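Local coordinates for anthrone oxidase-like protein (Streptomyces ambofaciens, PDB 5F9P), which probably acts as an oxygenase that cleaves a C-C bond, opening ring B oxidatively in the biosynthesis of atypical angucyclines, at residues L13-T18 with R94-E99; F125-V130 with G171-S176; D36-E41 with H225-G230; D7-V12 with F60-S65. All coordinates share one frame; numbering follows the deposited sequence.

How the contacts relate
Contacts 1, 2 and 4 pair antiparallel strands of one closed eight-stranded barrel; contact 3 joins its strand 217-228 to the end of helix 21-37. Contacts 1 and 4, centres about 13 Å apart, share strand 10-17, which pairs with 92-105 on one edge and 56-63 on the other. The centres of contacts 1 and 2 lie about 11 Å apart, and L13 touches F125 across the interior. Contacts 2 and 3 are farthest apart, about 27 Å between centres. Along the chain, contacts 4 and 1 alternate in their segments and close before contact 2 opens, nested inside the loop of contact 3. A single chain supplies all eight strands; dimeric alpha-beta barrel relatives commonly use two subunits.

Contact 1 (L13-T18 with R94-E99); sequences LNLFTT and RLMQNE
L13 and M96 form a hydrogen-bonded antiparallel pair: L13 N donates to M96 O at 2.9 Å, and M96 N returns a bond to L13 O at 2.8 Å. L15 and R94 repeat the pattern. L15 N reaches R94 O over 2.7 Å with 176° at the hydrogen, while R94 N donates to L15 O. A water 2.9 Å from L15 O gives this carbonyl a second donor; the same water lies in the R94 guanidinium plane and is held weakly by NH1. At the intervening non-hydrogen-bonded pair, the backbones of N14 and L95 bond outward to N59 and R167, and N14 OD1 rests 3.5 Å from L95 CD2. On the opposite face, which looks into the barrel, L15 CD2 lies over one face of the R94 guanidinium, 3.8 Å from NH1. Selenomethionine M96 bends at chi3 (-68°), placing CE 3.6 Å from L15 CB. N98 ND2 donates to T11 O, and the T17 hydroxyl bonds to those of T91 and S92. The chemistry is therefore divided: peptide groups pair along the ladder, T17 and N98 bond outside the two segments, and the inner face combines aliphatic contacts with the R94 guanidinium laid against L15.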
# COMPACT_ATOMS: atom_id res chain seq x y z
N LEU A 13 -0.08 -5.91 2.03
CA LEU A 13 -1.06 -4.94 1.52
C LEU A 13 -2.30 -5.64 0.99
O LEU A 13 -2.23 -6.43 0.05
CB LEU A 13 -0.46 -4.04 0.45
CG LEU A 13 0.42 -2.90 0.97
CD1 LEU A 13 1.59 -3.41 1.82
CD2 LEU A 13 0.94 -2.07 -0.19
N ASN A 14 -3.43 -5.37 1.64
CA ASN A 14 -4.71 -5.89 1.21
C ASN A 14 -5.44 -4.82 0.40
O ASN A 14 -5.82 -3.77 0.92
CB ASN A 14 -5.56 -6.31 2.41
CG ASN A 14 -4.94 -7.44 3.20
OD1 ASN A 14 -4.02 -8.10 2.74
ND2 ASN A 14 -5.47 -7.68 4.40
N LEU A 15 -5.59 -5.10 -0.89
CA LEU A 15 -6.14 -4.15 -1.84
C LEU A 15 -7.54 -4.58 -2.27
O LEU A 15 -7.74 -5.70 -2.73
CB LEU A 15 -5.23 -4.08 -3.07
CG LEU A 15 -5.75 -3.26 -4.26
CD1 LEU A 15 -5.90 -1.80 -3.86
CD2 LEU A 15 -4.83 -3.43 -5.46
N PHE A 16 -8.50 -3.67 -2.11
CA PHE A 16 -9.89 -3.95 -2.45
C PHE A 16 -10.41 -2.89 -3.42
O PHE A 16 -10.19 -1.69 -3.22
CB PHE A 16 -10.74 -3.92 -1.19
CG PHE A 16 -10.25 -4.84 -0.09
CD1 PHE A 16 -10.59 -6.18 -0.10
CD2 PHE A 16 -9.47 -4.35 0.94
CE1 PHE A 16 -10.14 -7.03 0.89
CE2 PHE A 16 -9.03 -5.18 1.95
CZ PHE A 16 -9.37 -6.53 1.92
N THR A 17 -11.09 -3.33 -4.47
CA THR A 17 -11.76 -2.41 -5.39
C THR A 17 -13.27 -2.63 -5.26
O THR A 17 -13.73 -3.73 -4.96
CB THR A 17 -11.33 -2.65 -6.87
OG1 THR A 17 -11.69 -3.98 -7.26
CG2 THR A 17 -9.84 -2.49 -7.01
N THR A 18 -14.04 -1.58 -5.47
CA THR A 18 -15.49 -1.70 -5.45
C THR A 18 -16.13 -0.68 -6.40
O THR A 18 -15.42 0.13 -6.99
CB THR A 18 -16.04 -1.54 -4.02
OG1 THR A 18 -17.41 -1.96 -3.98
CG2 THR A 18 -15.91 -0.10 -3.54
N ARG A 94 -7.13 -8.38 -3.58
CA ARG A 94 -5.75 -8.82 -3.73
C ARG A 94 -5.03 -8.68 -2.40
O ARG A 94 -4.93 -7.58 -1.85
CB ARG A 94 -5.01 -8.01 -4.80
CG ARG A 94 -5.28 -8.47 -6.23
CD ARG A 94 -6.01 -7.41 -7.02
NE ARG A 94 -5.24 -6.97 -8.18
CZ ARG A 94 -5.49 -5.87 -8.88
NH1 ARG A 94 -6.49 -5.06 -8.52
NH2 ARG A 94 -4.72 -5.56 -9.92
N LEU A 95 -4.55 -9.80 -1.87
CA LEU A 95 -3.86 -9.80 -0.59
C LEU A 95 -2.41 -10.10 -0.89
O LEU A 95 -2.05 -11.24 -1.23
CB LEU A 95 -4.44 -10.85 0.36
CG LEU A 95 -5.95 -11.00 0.47
CD1 LEU A 95 -6.26 -12.19 1.38
CD2 LEU A 95 -6.64 -9.74 1.00
N MSE A 96 -1.57 -9.08 -0.75
CA MSE A 96 -0.22 -9.13 -1.31
C MSE A 96 0.86 -9.12 -0.24
O MSE A 96 0.89 -8.24 0.62
CB MSE A 96 -0.03 -7.96 -2.26
CG MSE A 96 -0.86 -8.05 -3.54
SE MSE A 96 -0.85 -6.36 -4.52
CE MSE A 96 -1.88 -5.30 -3.22
N GLN A 97 1.77 -10.09 -0.30
CA GLN A 97 2.85 -10.17 0.67
C GLN A 97 4.13 -9.62 0.05
O GLN A 97 4.50 -10.01 -1.05
CB GLN A 97 3.05 -11.62 1.14
CG GLN A 97 1.76 -12.27 1.63
CD GLN A 97 1.93 -13.75 1.97
OE1 GLN A 97 2.98 -14.16 2.46
NE2 GLN A 97 0.90 -14.54 1.72
N ASN A 98 4.80 -8.73 0.77
CA ASN A 98 5.93 -7.99 0.23
C ASN A 98 7.07 -7.85 1.20
O ASN A 98 6.91 -8.02 2.41
CB ASN A 98 5.49 -6.56 -0.12
CG ASN A 98 4.15 -6.51 -0.79
OD1 ASN A 98 4.05 -6.60 -2.01
ND2 ASN A 98 3.09 -6.40 0.01
N GLU A 99 8.23 -7.49 0.67
CA GLU A 99 9.31 -6.98 1.49
C GLU A 99 9.61 -5.57 1.02
O GLU A 99 9.34 -5.21 -0.13
CB GLU A 99 10.54 -7.87 1.40
CG GLU A 99 11.22 -7.87 0.06
CD GLU A 99 12.35 -8.91 -0.01
OE1 GLU A 99 13.07 -8.94 -1.02
OE2 GLU A 99 12.49 -9.71 0.95
O HOH W 1 -8.08 -5.70 -5.66

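Contact 2 (F125-V130 with G171-S176); sequences FTVFPV and GAFVIS
F128 and V174 lie near the middle of this antiparallel ladder, with F128 N donating to V174 O at 2.8 Å and V174 N to F128 O at 3.0 Å. T126 and S176 form the next hydrogen-bonded pair, in which S176 N meets T126 O at 2.9 Å. Toward the other end the bond from V130 N to A172 O is longer, 3.1 Å, and its donor stands 49° out of the carbonyl plane. Between these pairs, carbonyls take a second, CA-H contact; that of F173 CA to F128 O is 3.2 Å.

The side chains separate onto two faces. Outside the barrel, the F128 ring carries T126 CG2 over one face, offset toward the rim, while S176 CB approaches its edge in plane, 3.8 Å from CE1. V174 CG2 reaches the same ring at CD1. Inside, I175 CG2 presses on F125 CE1 at 3.5 Å, I175 CG1 meets V127 CB, and V127 CG2 lies 4.0 Å from F173 CD2.

Farther out, helix 135-142 packs L139 and L142 on V174, and L142 also on F128. M96 and N98 of strand 92-105 back F173 within the barrel. S176 OG bonds to H158 NE2 and to a glycerol that probably came from the crystallisation liquor. The apolar inner face thus adjoins the core, whereas the outer face mixes apolar packing with polar points, one of them S176 OG with its bonds to H158 and glycerol.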
# COMPACT_ATOMS: atom_id res chain seq x y z
N PHE A 125 -0.70 5.15 -4.82
CA PHE A 125 -0.41 3.71 -4.84
C PHE A 125 -0.50 3.13 -6.25
O PHE A 125 -1.43 3.43 -7.00
CB PHE A 125 -1.41 3.00 -3.92
CG PHE A 125 -1.33 1.51 -3.96
CD1 PHE A 125 -0.30 0.84 -3.31
CD2 PHE A 125 -2.28 0.77 -4.63
CE1 PHE A 125 -0.23 -0.53 -3.34
CE2 PHE A 125 -2.21 -0.60 -4.66
CZ PHE A 125 -1.18 -1.26 -4.02
N THR A 126 0.49 2.31 -6.61
CA THR A 126 0.46 1.56 -7.87
C THR A 126 1.08 0.19 -7.66
O THR A 126 2.16 0.08 -7.09
CB THR A 126 1.26 2.27 -9.00
OG1 THR A 126 0.73 3.58 -9.21
CG2 THR A 126 1.15 1.47 -10.30
N VAL A 127 0.39 -0.84 -8.12
CA VAL A 127 0.98 -2.17 -8.17
C VAL A 127 1.23 -2.50 -9.63
O VAL A 127 0.30 -2.46 -10.45
CB VAL A 127 0.08 -3.24 -7.52
CG1 VAL A 127 -1.35 -3.11 -8.01
CG2 VAL A 127 0.62 -4.64 -7.81
N PHE A 128 2.50 -2.77 -9.96
CA PHE A 128 2.90 -3.09 -11.33
C PHE A 128 3.14 -4.59 -11.47
O PHE A 128 4.04 -5.13 -10.81
CB PHE A 128 4.23 -2.43 -11.71
CG PHE A 128 4.28 -0.93 -11.49
CD1 PHE A 128 4.60 -0.41 -10.25
CD2 PHE A 128 4.09 -0.05 -12.54
CE1 PHE A 128 4.69 0.97 -10.05
CE2 PHE A 128 4.17 1.31 -12.36
CZ PHE A 128 4.48 1.83 -11.11
N PRO A 129 2.36 -5.26 -12.32
CA PRO A 129 2.80 -6.61 -12.69
C PRO A 129 4.03 -6.46 -13.59
O PRO A 129 4.02 -5.61 -14.48
CB PRO A 129 1.60 -7.17 -13.48
CG PRO A 129 0.91 -5.97 -14.02
CD PRO A 129 1.14 -4.85 -13.03
N VAL A 130 5.07 -7.25 -13.35
CA VAL A 130 6.29 -7.15 -14.15
C VAL A 130 6.72 -8.53 -14.64
O VAL A 130 6.25 -9.55 -14.15
CB VAL A 130 7.45 -6.55 -13.32
CG1 VAL A 130 7.11 -5.11 -12.90
CG2 VAL A 130 7.72 -7.41 -12.12
N GLY A 171 1.96 -14.07 -10.76
CA GLY A 171 3.13 -13.55 -11.46
C GLY A 171 3.89 -12.61 -10.56
O GLY A 171 3.51 -12.40 -9.40
N ALA A 172 4.96 -12.03 -11.09
CA ALA A 172 5.80 -11.12 -10.33
C ALA A 172 5.15 -9.74 -10.26
O ALA A 172 4.44 -9.34 -11.18
CB ALA A 172 7.17 -11.02 -10.96
N PHE A 173 5.39 -9.02 -9.17
CA PHE A 173 4.85 -7.67 -9.05
C PHE A 173 5.69 -6.80 -8.12
O PHE A 173 6.42 -7.31 -7.26
CB PHE A 173 3.38 -7.72 -8.60
CG PHE A 173 3.20 -8.22 -7.21
CD1 PHE A 173 3.17 -9.59 -6.94
CD2 PHE A 173 3.06 -7.34 -6.15
CE1 PHE A 173 2.99 -10.06 -5.64
CE2 PHE A 173 2.89 -7.80 -4.85
CZ PHE A 173 2.86 -9.16 -4.59
N VAL A 174 5.62 -5.49 -8.32
CA VAL A 174 6.28 -4.55 -7.42
C VAL A 174 5.30 -3.44 -7.14
O VAL A 174 4.30 -3.30 -7.85
CB VAL A 174 7.56 -3.95 -7.99
CG1 VAL A 174 8.55 -5.05 -8.34
CG2 VAL A 174 7.26 -3.10 -9.21
N ILE A 175 5.57 -2.67 -6.10
CA ILE A 175 4.61 -1.67 -5.67
C ILE A 175 5.31 -0.37 -5.38
O ILE A 175 6.41 -0.36 -4.81
CB ILE A 175 3.85 -2.13 -4.39
CG1 ILE A 175 2.82 -3.19 -4.76
CG2 ILE A 175 3.19 -0.93 -3.68
CD1 ILE A 175 2.22 -3.90 -3.56
N SER A 176 4.67 0.71 -5.79
CA SER A 176 5.12 2.06 -5.50
C SER A 176 4.12 2.69 -4.54
O SER A 176 2.93 2.77 -4.85
CB SER A 176 5.15 2.88 -6.79
OG SER A 176 5.47 4.23 -6.52

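Contact 3 (D36-E41 with H225-G230); sequences DAATYE and HTRSAG
The R227 guanidinium meets segment 36-41 in two ways: D36 O lies 3.4 Å above one face, offset toward the rim, and A38 O comes in at the edge. Only the second of these carbonyls is bonded to it here. R227 NH1 donates to A38 O at 3.0 Å, in the carbonyl plane and on a lone pair, with 163° at the hydrogen; its contact with D36 O has a poor angle. The H225 ring is approached at its edge by D36 OD1, 2.8 Å from NE2, on the syn side of a carboxylate turned 60° from the ring. This is a His-carboxylate hydrogen bond. The R227 chain, extended to NE (chi3 164°), carries NE toward the segment. A water bridges A38 O and G230 N, so A38 O receives two donors. The guanidinium has further acceptors in V35 O, bonded to NH1, and E231 O, bonded to NE, while D36 OD2 accepts from A235 N. Three carbonyls thus accept from its N-H groups. The contact fastens the C-terminal end of helix 21-37 over the last part of strand 217-228, whose neighbour, strand 43-51, supplies W43 against both A38 and R227.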
# COMPACT_ATOMS: atom_id res chain seq x y z
N ASP A 36 -9.58 -3.22 14.95
CA ASP A 36 -9.83 -2.87 16.34
C ASP A 36 -9.84 -4.10 17.25
O ASP A 36 -9.49 -4.00 18.43
CB ASP A 36 -11.13 -2.08 16.47
CG ASP A 36 -11.03 -0.69 15.86
OD1 ASP A 36 -9.89 -0.23 15.58
OD2 ASP A 36 -12.08 -0.04 15.68
N ALA A 37 -10.21 -5.25 16.69
CA ALA A 37 -10.22 -6.50 17.44
C ALA A 37 -8.94 -7.32 17.29
O ALA A 37 -8.77 -8.33 17.96
CB ALA A 37 -11.44 -7.35 17.04
N ALA A 38 -8.02 -6.86 16.43
CA ALA A 38 -6.81 -7.62 16.12
C ALA A 38 -5.93 -7.92 17.34
O ALA A 38 -5.43 -7.00 17.99
CB ALA A 38 -5.99 -6.90 15.06
N THR A 39 -5.74 -9.22 17.61
CA THR A 39 -4.82 -9.70 18.64
C THR A 39 -3.96 -10.88 18.15
O THR A 39 -3.34 -11.58 18.95
CB THR A 39 -5.58 -10.12 19.93
OG1 THR A 39 -6.48 -11.19 19.63
CG2 THR A 39 -6.39 -8.96 20.49
N TYR A 40 -3.92 -11.10 16.84
CA TYR A 40 -3.15 -12.21 16.28
C TYR A 40 -1.70 -12.19 16.72
O TYR A 40 -1.05 -11.14 16.72
CB TYR A 40 -3.15 -12.16 14.75
CG TYR A 40 -4.50 -11.89 14.15
CD1 TYR A 40 -5.45 -12.90 14.04
CD2 TYR A 40 -4.83 -10.62 13.69
CE1 TYR A 40 -6.68 -12.65 13.49
CE2 TYR A 40 -6.05 -10.37 13.13
CZ TYR A 40 -6.98 -11.38 13.04
OH TYR A 40 -8.21 -11.11 12.49
N GLU A 41 -1.18 -13.36 17.07
CA GLU A 41 0.24 -13.47 17.34
C GLU A 41 1.01 -12.99 16.11
O GLU A 41 0.70 -13.38 14.98
CB GLU A 41 0.62 -14.92 17.68
CG GLU A 41 2.08 -15.10 18.10
CD GLU A 41 2.42 -16.54 18.46
OE1 GLU A 41 1.66 -17.47 18.09
OE2 GLU A 41 3.46 -16.75 19.13
N HIS A 225 -7.43 5.33 9.40
CA HIS A 225 -7.39 4.56 10.64
C HIS A 225 -6.10 3.77 10.73
O HIS A 225 -5.64 3.18 9.75
CB HIS A 225 -8.61 3.62 10.71
CG HIS A 225 -8.86 3.03 12.07
ND1 HIS A 225 -9.51 3.71 13.08
CD2 HIS A 225 -8.61 1.79 12.56
CE1 HIS A 225 -9.61 2.93 14.14
NE2 HIS A 225 -9.08 1.76 13.86
N THR A 226 -5.49 3.79 11.91
CA THR A 226 -4.31 2.98 12.19
C THR A 226 -4.33 2.49 13.63
O THR A 226 -4.81 3.21 14.53
CB THR A 226 -3.01 3.77 11.97
OG1 THR A 226 -1.90 2.87 11.97
CG2 THR A 226 -2.82 4.79 13.07
N ARG A 227 -3.80 1.29 13.84
CA ARG A 227 -3.69 0.68 15.16
C ARG A 227 -2.49 -0.28 15.21
O ARG A 227 -2.21 -0.95 14.22
CB ARG A 227 -4.97 -0.11 15.48
CG ARG A 227 -5.05 -0.52 16.93
CD ARG A 227 -6.30 -1.32 17.31
NE ARG A 227 -6.04 -1.95 18.60
CZ ARG A 227 -5.93 -3.26 18.82
NH1 ARG A 227 -6.14 -4.13 17.85
NH2 ARG A 227 -5.65 -3.69 20.05
N SER A 228 -1.80 -0.34 16.35
CA SER A 228 -0.67 -1.27 16.53
C SER A 228 -0.96 -2.34 17.57
O SER A 228 -1.90 -2.20 18.37
CB SER A 228 0.60 -0.51 16.93
OG SER A 228 0.99 0.40 15.92
N ALA A 229 -0.15 -3.40 17.58
CA ALA A 229 -0.32 -4.49 18.55
C ALA A 229 -0.58 -3.95 19.96
O ALA A 229 0.18 -3.13 20.46
CB ALA A 229 0.90 -5.42 18.54
N GLY A 230 -1.67 -4.39 20.58
CA GLY A 230 -1.97 -4.04 21.95
C GLY A 230 -2.38 -2.59 22.18
O GLY A 230 -2.59 -2.19 23.31
O HOH W 2 -3.29 -6.29 19.75

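Contact 4 (D7-V12 with F60-S65); sequences DKHLTV and FIQWRS
Strands 10-17 and 56-63 are neighbours in the closed antiparallel barrel, and L10 with W63 and V12 with I61 are the hydrogen-bonded pairs that join them here. L10 N donates to W63 O at 2.7 Å, and W63 N answers to L10 O. V12 N reaches I61 O at 2.7 Å with 169° at the hydrogen; I61 N bonds back to V12 O. T11 and Q62 between them form the non-hydrogen-bonded pair.

Just before the strand, H9 sets its ring beside Q62, the imidazole and amide planes 78° apart and the two NE2 atoms 3.5 Å from each other. A water gathers the polar ends: it donates to D7 OD2 at 2.7 Å and accepts from Q62 NE2 at 2.8 Å, and it also bonds to T11 OG1 and to H9 NE2, the latter at 3.1 Å. Q62 is fixed further by S45 at OE1 and I2 O at NE2, and D7 OD1 by S4.

The beta strands alternate their side chains between the barrel interior and the outside, where helices pack on the sheet, consistent with the dimeric alpha-beta barrel fold of the family. T11 faces inward, and its CG2, anti to the backbone N, lies 3.7 Å from F60 CE1. On the outer face V12 CG2 meets the W63 indole 3.6 Å away at CD1, crossing obliquely. Helix 66-74 lies against this face through L69, which touches L10 and W63; S65 is its N-cap, and R64 NE forms a salt bridge with D68. W63 also meets W43 edge-to-face on strand 43-51.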
# COMPACT_ATOMS: atom_id res chain seq x y z
N ASP A 7 13.47 -3.17 7.64
CA ASP A 7 12.40 -4.02 8.16
C ASP A 7 12.69 -5.48 7.84
O ASP A 7 12.95 -5.83 6.69
CB ASP A 7 11.04 -3.63 7.55
CG ASP A 7 10.47 -2.35 8.15
OD1 ASP A 7 11.05 -1.85 9.14
OD2 ASP A 7 9.41 -1.87 7.65
N LYS A 8 12.63 -6.34 8.86
CA LYS A 8 12.85 -7.77 8.65
C LYS A 8 11.53 -8.53 8.68
O LYS A 8 11.49 -9.73 8.40
CB LYS A 8 13.81 -8.33 9.70
CG LYS A 8 15.27 -7.94 9.47
CD LYS A 8 16.24 -8.89 10.18
CE LYS A 8 16.08 -8.85 11.70
NZ LYS A 8 17.04 -9.75 12.43
N HIS A 9 10.45 -7.83 9.02
CA HIS A 9 9.13 -8.44 9.07
C HIS A 9 8.46 -8.41 7.68
O HIS A 9 9.01 -7.88 6.71
CB HIS A 9 8.27 -7.70 10.09
CG HIS A 9 8.20 -6.23 9.85
ND1 HIS A 9 9.02 -5.33 10.49
CD2 HIS A 9 7.42 -5.50 9.01
CE1 HIS A 9 8.73 -4.11 10.07
NE2 HIS A 9 7.76 -4.19 9.17
N LEU A 10 7.27 -8.99 7.61
CA LEU A 10 6.53 -9.11 6.36
C LEU A 10 5.58 -7.92 6.20
O LEU A 10 4.85 -7.56 7.13
CB LEU A 10 5.75 -10.43 6.37
CG LEU A 10 4.88 -10.74 5.16
CD1 LEU A 10 5.76 -10.97 3.94
CD2 LEU A 10 4.01 -11.95 5.44
N THR A 11 5.60 -7.31 5.02
CA THR A 11 4.69 -6.21 4.74
C THR A 11 3.53 -6.68 3.87
O THR A 11 3.72 -7.10 2.73
CB THR A 11 5.41 -5.01 4.08
OG1 THR A 11 6.37 -4.48 5.00
CG2 THR A 11 4.40 -3.93 3.74
N VAL A 12 2.32 -6.61 4.42
CA VAL A 12 1.15 -7.12 3.73
C VAL A 12 0.23 -5.97 3.32
O VAL A 12 -0.17 -5.14 4.15
CB VAL A 12 0.38 -8.13 4.62
CG1 VAL A 12 -0.95 -8.52 3.99
CG2 VAL A 12 1.23 -9.37 4.88
N PHE A 60 -2.55 -1.40 4.79
CA PHE A 60 -1.10 -1.58 4.85
C PHE A 60 -0.79 -2.20 6.21
O PHE A 60 -0.93 -1.54 7.24
CB PHE A 60 -0.43 -0.22 4.71
CG PHE A 60 1.07 -0.28 4.47
CD1 PHE A 60 1.93 -0.74 5.46
CD2 PHE A 60 1.61 0.19 3.28
CE1 PHE A 60 3.31 -0.75 5.25
CE2 PHE A 60 2.98 0.18 3.05
CZ PHE A 60 3.84 -0.29 4.04
N ILE A 61 -0.38 -3.47 6.20
CA ILE A 61 -0.30 -4.30 7.41
C ILE A 61 1.10 -4.85 7.66
O ILE A 61 1.76 -5.35 6.74
CB ILE A 61 -1.28 -5.49 7.34
CG1 ILE A 61 -2.69 -4.99 7.00
CG2 ILE A 61 -1.26 -6.30 8.64
CD1 ILE A 61 -3.72 -6.10 6.80
N GLN A 62 1.56 -4.76 8.92
CA GLN A 62 2.86 -5.30 9.30
C GLN A 62 2.72 -6.58 10.12
O GLN A 62 1.96 -6.63 11.09
CB GLN A 62 3.66 -4.25 10.05
CG GLN A 62 3.96 -3.03 9.21
CD GLN A 62 4.65 -1.94 9.97
OE1 GLN A 62 4.29 -1.63 11.11
NE2 GLN A 62 5.67 -1.34 9.35
N TRP A 63 3.46 -7.61 9.73
CA TRP A 63 3.41 -8.93 10.36
C TRP A 63 4.84 -9.38 10.69
O TRP A 63 5.75 -9.18 9.88
CB TRP A 63 2.78 -9.97 9.41
CG TRP A 63 1.28 -9.96 9.35
CD1 TRP A 63 0.50 -9.33 8.42
CD2 TRP A 63 0.37 -10.63 10.23
NE1 TRP A 63 -0.82 -9.55 8.68
CE2 TRP A 63 -0.93 -10.35 9.79
CE3 TRP A 63 0.54 -11.45 11.37
CZ2 TRP A 63 -2.07 -10.85 10.43
CZ3 TRP A 63 -0.59 -11.94 12.01
CH2 TRP A 63 -1.88 -11.64 11.53
N ARG A 64 5.04 -9.97 11.86
CA ARG A 64 6.37 -10.43 12.25
C ARG A 64 6.94 -11.42 11.22
O ARG A 64 8.09 -11.31 10.83
CB ARG A 64 6.32 -11.06 13.65
CG ARG A 64 7.66 -11.51 14.17
CD ARG A 64 7.53 -12.15 15.54
NE ARG A 64 6.50 -13.18 15.58
CZ ARG A 64 6.11 -13.81 16.69
NH1 ARG A 64 6.67 -13.51 17.85
NH2 ARG A 64 5.16 -14.73 16.63
N SER A 65 6.11 -12.36 10.76
CA SER A 65 6.55 -13.37 9.80
C SER A 65 5.37 -13.96 9.03
O SER A 65 4.22 -13.84 9.46
CB SER A 65 7.28 -14.51 10.53
OG SER A 65 6.36 -15.23 11.32
O HOH W 3 6.78 -2.26 6.95